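Local coordinates for epsin 1 (Danio rerio, PDB 5LP0), which probably binds membranes rich in phosphatidylinositol 4,5-bisphosphate, changes their curvature and promotes clathrin-coated invaginations during endocytosis, at residues V38-F41 and S42-S46; S46-W49 and K50-D54; K116-V119 and T120-K123. One frame throughout, in Å; residues are numbered along the deposited sequence.

Interaction 1. Residues V38-F41 and S42-S46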
loop_
_atom_site.group_PDB
_atom_site.type_symbol
_atom_site.label_atom_id
_atom_site.label_comp_id
_atom_site.label_asym_id
_atom_site.label_seq_id
_atom_site.Cartn_x
_atom_site.Cartn_y
_atom_site.Cartn_z
ATOM N N VAL A 38 2.658 10.091 14.404
ATOM C CA VAL A 38 3.282 8.840 14.829
ATOM C C VAL A 38 2.249 7.771 15.287
ATOM O O VAL A 38 2.359 6.566 14.980
ATOM C CB VAL A 38 4.370 9.110 15.906
ATOM C CG1 VAL A 38 3.737 9.562 17.207
ATOM C CG2 VAL A 38 5.206 7.884 16.121
ATOM N N VAL A 39 1.210 8.224 15.982
ATOM C CA VAL A 39 0.135 7.329 16.406
ATOM C C VAL A 39 -0.623 6.737 15.194
ATOM O O VAL A 39 -0.820 5.500 15.063
ATOM C CB VAL A 39 -0.835 8.044 17.382
ATOM C CG1 VAL A 39 -2.022 7.153 17.697
ATOM C CG2 VAL A 39 -0.103 8.439 18.665
ATOM N N ALA A 40 -1.017 7.630 14.292
ATOM C CA ALA A 40 -1.707 7.209 13.069
ATOM C C ALA A 40 -0.818 6.335 12.203
ATOM O O ALA A 40 -1.318 5.369 11.612
ATOM C CB ALA A 40 -2.205 8.398 12.283
ATOM N N PHE A 41 0.473 6.612 12.142
ATOM C CA PHE A 41 1.414 5.841 11.330
ATOM C C PHE A 41 1.336 4.384 11.741
ATOM O O PHE A 41 1.270 3.498 10.889
ATOM C CB PHE A 41 2.828 6.359 11.534
ATOM C CG PHE A 41 3.888 5.518 10.889
ATOM C CD1 PHE A 41 4.346 5.797 9.604
ATOM C CD2 PHE A 41 4.455 4.472 11.579
ATOM C CE1 PHE A 41 5.346 5.029 9.019
ATOM C CE2 PHE A 41 5.441 3.688 10.998
ATOM C CZ PHE A 41 5.876 3.943 9.713
ATOM N N SER A 42 1.394 4.110 13.041
ATOM C CA SER A 42 1.301 2.726 13.474
ATOM C C SER A 42 -0.011 2.052 13.063
ATOM O O SER A 42 -0.007 0.868 12.654
ATOM C CB SER A 42 1.510 2.608 14.963
ATOM O OG SER A 42 2.884 2.725 15.226
ATOM N N GLU A 43 -1.122 2.767 13.230
ATOM C CA GLU A 43 -2.433 2.231 12.813
ATOM C C GLU A 43 -2.470 1.926 11.306
ATOM O O GLU A 43 -2.992 0.878 10.859
ATOM C CB GLU A 43 -3.557 3.207 13.190
ATOM C CG GLU A 43 -3.743 3.408 14.699
ATOM C CD GLU A 43 -4.568 4.654 15.053
ATOM O OE1 GLU A 43 -4.761 5.535 14.183
ATOM O OE2 GLU A 43 -5.036 4.749 16.217
ATOM N N ILE A 44 -1.872 2.808 10.510
ATOM C CA ILE A 44 -1.942 2.732 9.053
ATOM C C ILE A 44 -1.112 1.542 8.620
ATOM O O ILE A 44 -1.584 0.670 7.905
ATOM C CB ILE A 44 -1.409 4.030 8.418
ATOM C CG1 ILE A 44 -2.452 5.123 8.573
ATOM C CG2 ILE A 44 -1.047 3.825 6.907
ATOM C CD1 ILE A 44 -1.912 6.523 8.358
ATOM N N MET A 45 0.101 1.453 9.103
ATOM C CA MET A 45 1.015 0.444 8.637
ATOM C C MET A 45 0.524 -0.928 9.058
ATOM O O MET A 45 0.582 -1.879 8.268
ATOM C CB MET A 45 2.416 0.703 9.157
ATOM C CG MET A 45 3.026 1.954 8.546
ATOM S SD MET A 45 3.219 2.003 6.741
ATOM C CE MET A 45 4.584 0.853 6.514
ATOM N N SER A 46 -0.019 -1.054 10.260
ATOM C CA SER A 46 -0.501 -2.351 10.696
ATOM C C SER A 46 -1.596 -2.827 9.744
ATOM O O SER A 46 -1.592 -4.003 9.308
ATOM C CB SER A 46 -1.040 -2.260 12.124
ATOM O OG SER A 46 -1.594 -3.501 12.489
HETATM O O HOH W 1 4.580 5.010 15.167
#
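Met45 lays its CG over one face of the Phe41 ring, one helical turn further on. This carbon stands 3.8 Å from the ring centroid and 15° off the ring normal, a CH-pi contact shifted from the centre toward CZ. Met45 SD comes in obliquely, 4.8 Å from the Phe41 centroid, as a Met-aromatic contact; beyond CG the chain, bent at chi2 and chi3, draws away from the ring. Phe41 meets it because its CG is anti to the backbone N (chi1 172°), which swings the ring beside the carbonyl carbon and so toward the following turn. The pair is an i to i+4 contact at the start of helix 38-51 of the all-helical ENTH domain, where Phe41 also packs on helix 78-86 and makes a cation-pi contact with Arg79. An alanine at Phe41 would take away the ring, which would probably leave Met45 CG and SD without their aromatic partner and Arg79 without its cation-pi mate. On another side, Ala40 CB lies 4.4 Å from Ile44 CD1, both against helices 8-15 and 25-34. Glu43 runs alongside Val39, with OE2 4.1 Å from Val39 CG1, while its OE1 is hydrogen-bonded to Ser6. Water 1 bridges the first turn, donating to Val38 O at 2.7 Å and hydrogen-bonding Ser42 OG at 2.8 Å; Val38 O also accepts the longer bond from Ser42 N.

Interaction 2. Residues S46-W49 and K50-D54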
loop_
_atom_site.group_PDB
_atom_site.type_symbol
_atom_site.label_atom_id
_atom_site.label_comp_id
_atom_site.label_asym_id
_atom_site.label_seq_id
_atom_site.Cartn_x
_atom_site.Cartn_y
_atom_site.Cartn_z
ATOM N N SER A 46 -0.019 -1.054 10.260
ATOM C CA SER A 46 -0.501 -2.351 10.696
ATOM C C SER A 46 -1.596 -2.827 9.744
ATOM O O SER A 46 -1.592 -4.003 9.308
ATOM C CB SER A 46 -1.040 -2.260 12.124
ATOM O OG SER A 46 -1.594 -3.501 12.489
ATOM N N MET A 47 -2.538 -1.937 9.433
ATOM C CA MET A 47 -3.632 -2.305 8.546
ATOM C C MET A 47 -3.142 -2.630 7.133
ATOM O O MET A 47 -3.643 -3.547 6.486
ATOM C CB MET A 47 -4.698 -1.211 8.533
ATOM C CG MET A 47 -6.006 -1.674 7.894
ATOM S SD MET A 47 -6.810 -2.984 8.869
ATOM C CE MET A 47 -7.032 -4.293 7.664
ATOM N N VAL A 48 -2.145 -1.923 6.635
ATOM C CA VAL A 48 -1.637 -2.201 5.304
ATOM C C VAL A 48 -0.989 -3.579 5.269
ATOM O O VAL A 48 -1.246 -4.362 4.335
ATOM C CB VAL A 48 -0.660 -1.096 4.806
ATOM C CG1 VAL A 48 -0.089 -1.486 3.442
ATOM C CG2 VAL A 48 -1.363 0.264 4.670
ATOM N N TRP A 49 -0.154 -3.913 6.238
ATOM C CA TRP A 49 0.475 -5.233 6.303
ATOM C C TRP A 49 -0.562 -6.341 6.429
ATOM O O TRP A 49 -0.403 -7.413 5.811
ATOM C CB TRP A 49 1.511 -5.329 7.435
ATOM C CG TRP A 49 2.715 -4.421 7.286
ATOM C CD1 TRP A 49 3.117 -3.453 8.164
ATOM C CD2 TRP A 49 3.678 -4.412 6.215
ATOM N NE1 TRP A 49 4.247 -2.842 7.698
ATOM C CE2 TRP A 49 4.613 -3.400 6.504
ATOM C CE3 TRP A 49 3.837 -5.162 5.044
ATOM C CZ2 TRP A 49 5.694 -3.103 5.658
ATOM C CZ3 TRP A 49 4.898 -4.874 4.202
ATOM C CH2 TRP A 49 5.826 -3.852 4.517
ATOM N N LYS A 50 -1.646 -6.093 7.156
ATOM C CA LYS A 50 -2.719 -7.075 7.239
ATOM C C LYS A 50 -3.344 -7.310 5.869
ATOM O O LYS A 50 -3.535 -8.454 5.459
ATOM C CB LYS A 50 -3.789 -6.616 8.213
ATOM C CG LYS A 50 -3.380 -6.757 9.683
ATOM C CD LYS A 50 -4.487 -6.279 10.632
ATOM C CE LYS A 50 -4.043 -6.326 12.113
ATOM N NZ LYS A 50 -5.061 -5.689 12.986
ATOM N N ARG A 51 -3.644 -6.245 5.131
ATOM C CA ARG A 51 -4.273 -6.394 3.828
ATOM C C ARG A 51 -3.309 -7.081 2.854
ATOM O O ARG A 51 -3.731 -7.875 2.023
ATOM C CB ARG A 51 -4.729 -5.025 3.303
ATOM C CG ARG A 51 -5.958 -4.463 4.069
ATOM C CD ARG A 51 -7.227 -5.127 3.522
ATOM N NE ARG A 51 -8.402 -5.244 4.405
ATOM C CZ ARG A 51 -9.529 -4.542 4.279
ATOM N NH1 ARG A 51 -9.628 -3.572 3.388
ATOM N NH2 ARG A 51 -10.557 -4.772 5.087
ATOM N N LEU A 52 -2.010 -6.833 3.004
ATOM C CA LEU A 52 -0.990 -7.462 2.177
ATOM C C LEU A 52 -0.819 -8.958 2.468
ATOM O O LEU A 52 -0.148 -9.660 1.705
ATOM C CB LEU A 52 0.361 -6.755 2.376
ATOM C CG LEU A 52 0.504 -5.379 1.717
ATOM C CD1 LEU A 52 1.790 -4.728 2.175
ATOM C CD2 LEU A 52 0.472 -5.436 0.184
ATOM N N ASN A 53 -1.440 -9.426 3.547
ATOM C CA ASN A 53 -1.340 -10.814 3.999
ATOM C C ASN A 53 -2.666 -11.576 3.844
ATOM O O ASN A 53 -2.825 -12.669 4.388
ATOM C CB ASN A 53 -0.923 -10.796 5.484
ATOM C CG ASN A 53 -0.433 -12.139 5.990
ATOM O OD1 ASN A 53 0.206 -12.908 5.263
ATOM N ND2 ASN A 53 -0.720 -12.422 7.254
ATOM N N ASP A 54 -3.602 -11.011 3.092
ATOM C CA ASP A 54 -4.830 -11.712 2.683
ATOM C C ASP A 54 -4.576 -12.586 1.450
ATOM O O ASP A 54 -3.496 -12.529 0.841
ATOM C CB ASP A 54 -5.949 -10.695 2.446
ATOM C CG ASP A 54 -6.563 -10.184 3.746
ATOM O OD1 ASP A 54 -7.264 -9.150 3.694
ATOM O OD2 ASP A 54 -6.361 -10.821 4.801
#
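Leu52 N donates to Val48 O at 2.9 Å, the shortest of three i to i+4 backbone bonds here; Lys50 N to Ser46 O and Arg51 N to Met47 O belong to the same pattern. The side chains of the first pair follow their backbones, lying side by side and pointing the same way, with Val48 CG1 4.0 Å from Leu52 CD1. That same leucine methyl also reaches Trp49, coming obliquely to the benzo part of the indole, 3.6 Å from CE3, so Leu52 CD1 touches both a valine branch and the indole. The indole NE1 of Trp49 is hydrogen-bonded to Gln83. This is the C-terminal part of helix 38-51 in the ENTH domain, and the chain leaves it through a type I beta turn from Arg51 to Asp54. Leu52 packs on helix 59-75, whereas Met47 faces helix 8-15. Met47 is bent at chi2 and chi3, which brings its CE methyl across the Arg51 side chain, 3.7 Å from NE and 3.8 Å from Arg51 CG, oblique to the guanidinium plane. Arg51 NH1 is hydrogen-bonded to Thr16 and more weakly to Arg13 O, and by analogy with a close relative Arg51 probably joins Arg13, Asn18 and His61 in binding phosphatidylinositol 4,5-bisphosphate, His61 being bonded through ND1 to Asp54 OD1. Lys50, extended beyond CG, runs back beside Ser46, its CE 3.8 Å from Ser46 OG.

Interaction 3. Residues K116-V119 and T120-K123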
loop_
_atom_site.group_PDB
_atom_site.type_symbol
_atom_site.label_atom_id
_atom_site.label_comp_id
_atom_site.label_asym_id
_atom_site.label_seq_id
_atom_site.Cartn_x
_atom_site.Cartn_y
_atom_site.Cartn_z
ATOM N N LYS A 116 6.732 -7.416 -7.844
ATOM C CA LYS A 116 8.050 -7.360 -8.466
ATOM C C LYS A 116 8.523 -5.913 -8.559
ATOM O O LYS A 116 9.676 -5.586 -8.192
ATOM C CB LYS A 116 7.974 -7.973 -9.862
ATOM C CG LYS A 116 9.260 -7.932 -10.648
ATOM C CD LYS A 116 9.077 -8.455 -12.063
ATOM C CE LYS A 116 10.379 -8.376 -12.822
ATOM N NZ LYS A 116 10.294 -9.145 -14.086
ATOM N N GLN A 117 7.648 -5.043 -9.078
ATOM C CA GLN A 117 8.010 -3.635 -9.251
ATOM C C GLN A 117 8.222 -2.903 -7.931
ATOM O O GLN A 117 9.100 -2.036 -7.828
ATOM C CB GLN A 117 6.981 -2.902 -10.121
ATOM C CG GLN A 117 6.765 -3.561 -11.477
ATOM C CD GLN A 117 8.000 -3.624 -12.346
ATOM O OE1 GLN A 117 8.977 -2.902 -12.144
ATOM N NE2 GLN A 117 7.929 -4.441 -13.370
ATOM N N LEU A 118 7.428 -3.239 -6.922
ATOM C CA LEU A 118 7.552 -2.570 -5.647
ATOM C C LEU A 118 8.846 -2.980 -4.962
ATOM O O LEU A 118 9.491 -2.169 -4.319
ATOM C CB LEU A 118 6.318 -2.857 -4.777
ATOM C CG LEU A 118 6.206 -2.233 -3.389
ATOM C CD1 LEU A 118 6.392 -0.745 -3.504
ATOM C CD2 LEU A 118 4.862 -2.552 -2.746
ATOM N N VAL A 119 9.260 -4.230 -5.132
ATOM C CA VAL A 119 10.493 -4.700 -4.534
ATOM C C VAL A 119 11.689 -3.994 -5.184
ATOM O O VAL A 119 12.591 -3.541 -4.476
ATOM C CB VAL A 119 10.656 -6.229 -4.688
ATOM C CG1 VAL A 119 12.070 -6.651 -4.316
ATOM C CG2 VAL A 119 9.640 -6.974 -3.813
ATOM N N THR A 120 11.715 -3.880 -6.520
ATOM C CA THR A 120 12.855 -3.193 -7.162
ATOM C C THR A 120 12.943 -1.721 -6.740
ATOM O O THR A 120 14.043 -1.197 -6.515
ATOM C CB THR A 120 12.884 -3.313 -8.703
ATOM O OG1 THR A 120 11.823 -2.561 -9.275
ATOM C CG2 THR A 120 12.784 -4.753 -9.144
ATOM N N LEU A 121 11.794 -1.066 -6.605
ATOM C CA LEU A 121 11.777 0.304 -6.104
ATOM C C LEU A 121 12.368 0.402 -4.695
ATOM O O LEU A 121 13.225 1.245 -4.429
ATOM C CB LEU A 121 10.358 0.828 -6.077
ATOM C CG LEU A 121 10.198 2.167 -5.359
ATOM C CD1 LEU A 121 11.041 3.261 -6.019
ATOM C CD2 LEU A 121 8.744 2.498 -5.372
ATOM N N LEU A 122 11.891 -0.443 -3.780
ATOM C CA LEU A 122 12.316 -0.377 -2.383
ATOM C C LEU A 122 13.816 -0.639 -2.203
ATOM O O LEU A 122 14.437 -0.104 -1.286
ATOM C CB LEU A 122 11.503 -1.348 -1.519
ATOM C CG LEU A 122 10.107 -0.846 -1.159
ATOM C CD1 LEU A 122 9.249 -1.965 -0.617
ATOM C CD2 LEU A 122 10.233 0.300 -0.157
ATOM N N LYS A 123 14.394 -1.437 -3.094
ATOM C CA LYS A 123 15.807 -1.775 -2.981
ATOM C C LYS A 123 16.744 -0.680 -3.515
ATOM O O LYS A 123 17.960 -0.802 -3.383
ATOM C CB LYS A 123 16.088 -3.122 -3.665
ATOM C CG LYS A 123 15.459 -4.326 -2.939
ATOM C CD LYS A 123 15.739 -5.643 -3.659
ATOM C CE LYS A 123 15.184 -6.848 -2.906
ATOM N NZ LYS A 123 15.344 -8.109 -3.704
HETATM O O HOH W 2 9.747 -0.756 -10.171
HETATM O O HOH W 3 11.726 -3.010 -11.945
#
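Lys123 runs its extended chain alongside Val119 and overlaps one branch of it: CE lies 3.4 Å from Val119 CG1, closer than carbons usually pack, and NZ is only 3.6 Å from the same methyl. Val119 CG1 takes up this place because it is anti to the backbone N (chi1 168°), the branch that faces the next turn, while the lysine, with CG anti to its own carbonyl carbon, lies back along the helix. The backbone beneath them is joined too, Lys123 N donating to Val119 O at the last turn of helix 108-122. Both side chains reach helix 89-92 of the ENTH domain, each touching Gln92. One step round the helix, Leu118 and Leu122 lie side by side, pointing the same way, with CG of the first 4.1 Å from CD1 of the second; both rest on Ile73 of helix 59-75. Leu121 touches helix 125-139 as well as Lys74 of helix 59-75; with Leu118 also on Val91, the leucines join this helix to three neighbours.

The outer side is polar. Thr120 OG1 sits between its backbone N and carbonyl carbon (chi1 70°) and points the same way as the amide of Gln117. Two waters link them. Water 2 donates to Gln117 O at 2.7 Å and to Gln117 OE1, and also hydrogen-bonds Thr120 OG1; water 3 donates to Gln117 OE1 at 2.8 Å and hydrogen-bonds Thr120 OG1 at 2.7 Å. Gln117 OE1 thus accepts from both waters, its NE2 bonds Glu113, and Thr120 OG1 has a further partner in Arg127 of the next helix. The chemistry implies an amphipathic turn, its leucines and valine packed inward by apolar contacts, while two waters couple the Gln117 amide oxygen and the Thr120 hydroxyl and probably limit how freely they turn.

In the fold
Followed from the N terminus, interactions 1 and 2 come first and share Ser46, so that together they run the length of helix 38-51 and out into the turn at Asp54; their centres are 12 Å apart. Interaction 3 comes much later, on helix 108-122. Each is local to one helix and closes no long loop; none nests inside or crosses another. The centre of interaction 3 lies 18 Å from that of interaction 2, nearest atoms about 6 Å apart, without touching. What joins them is shared neighbours: interactions 1, 2 and 3 all pack on helix 59-75, and interactions 2 and 3 both meet helix 89-92.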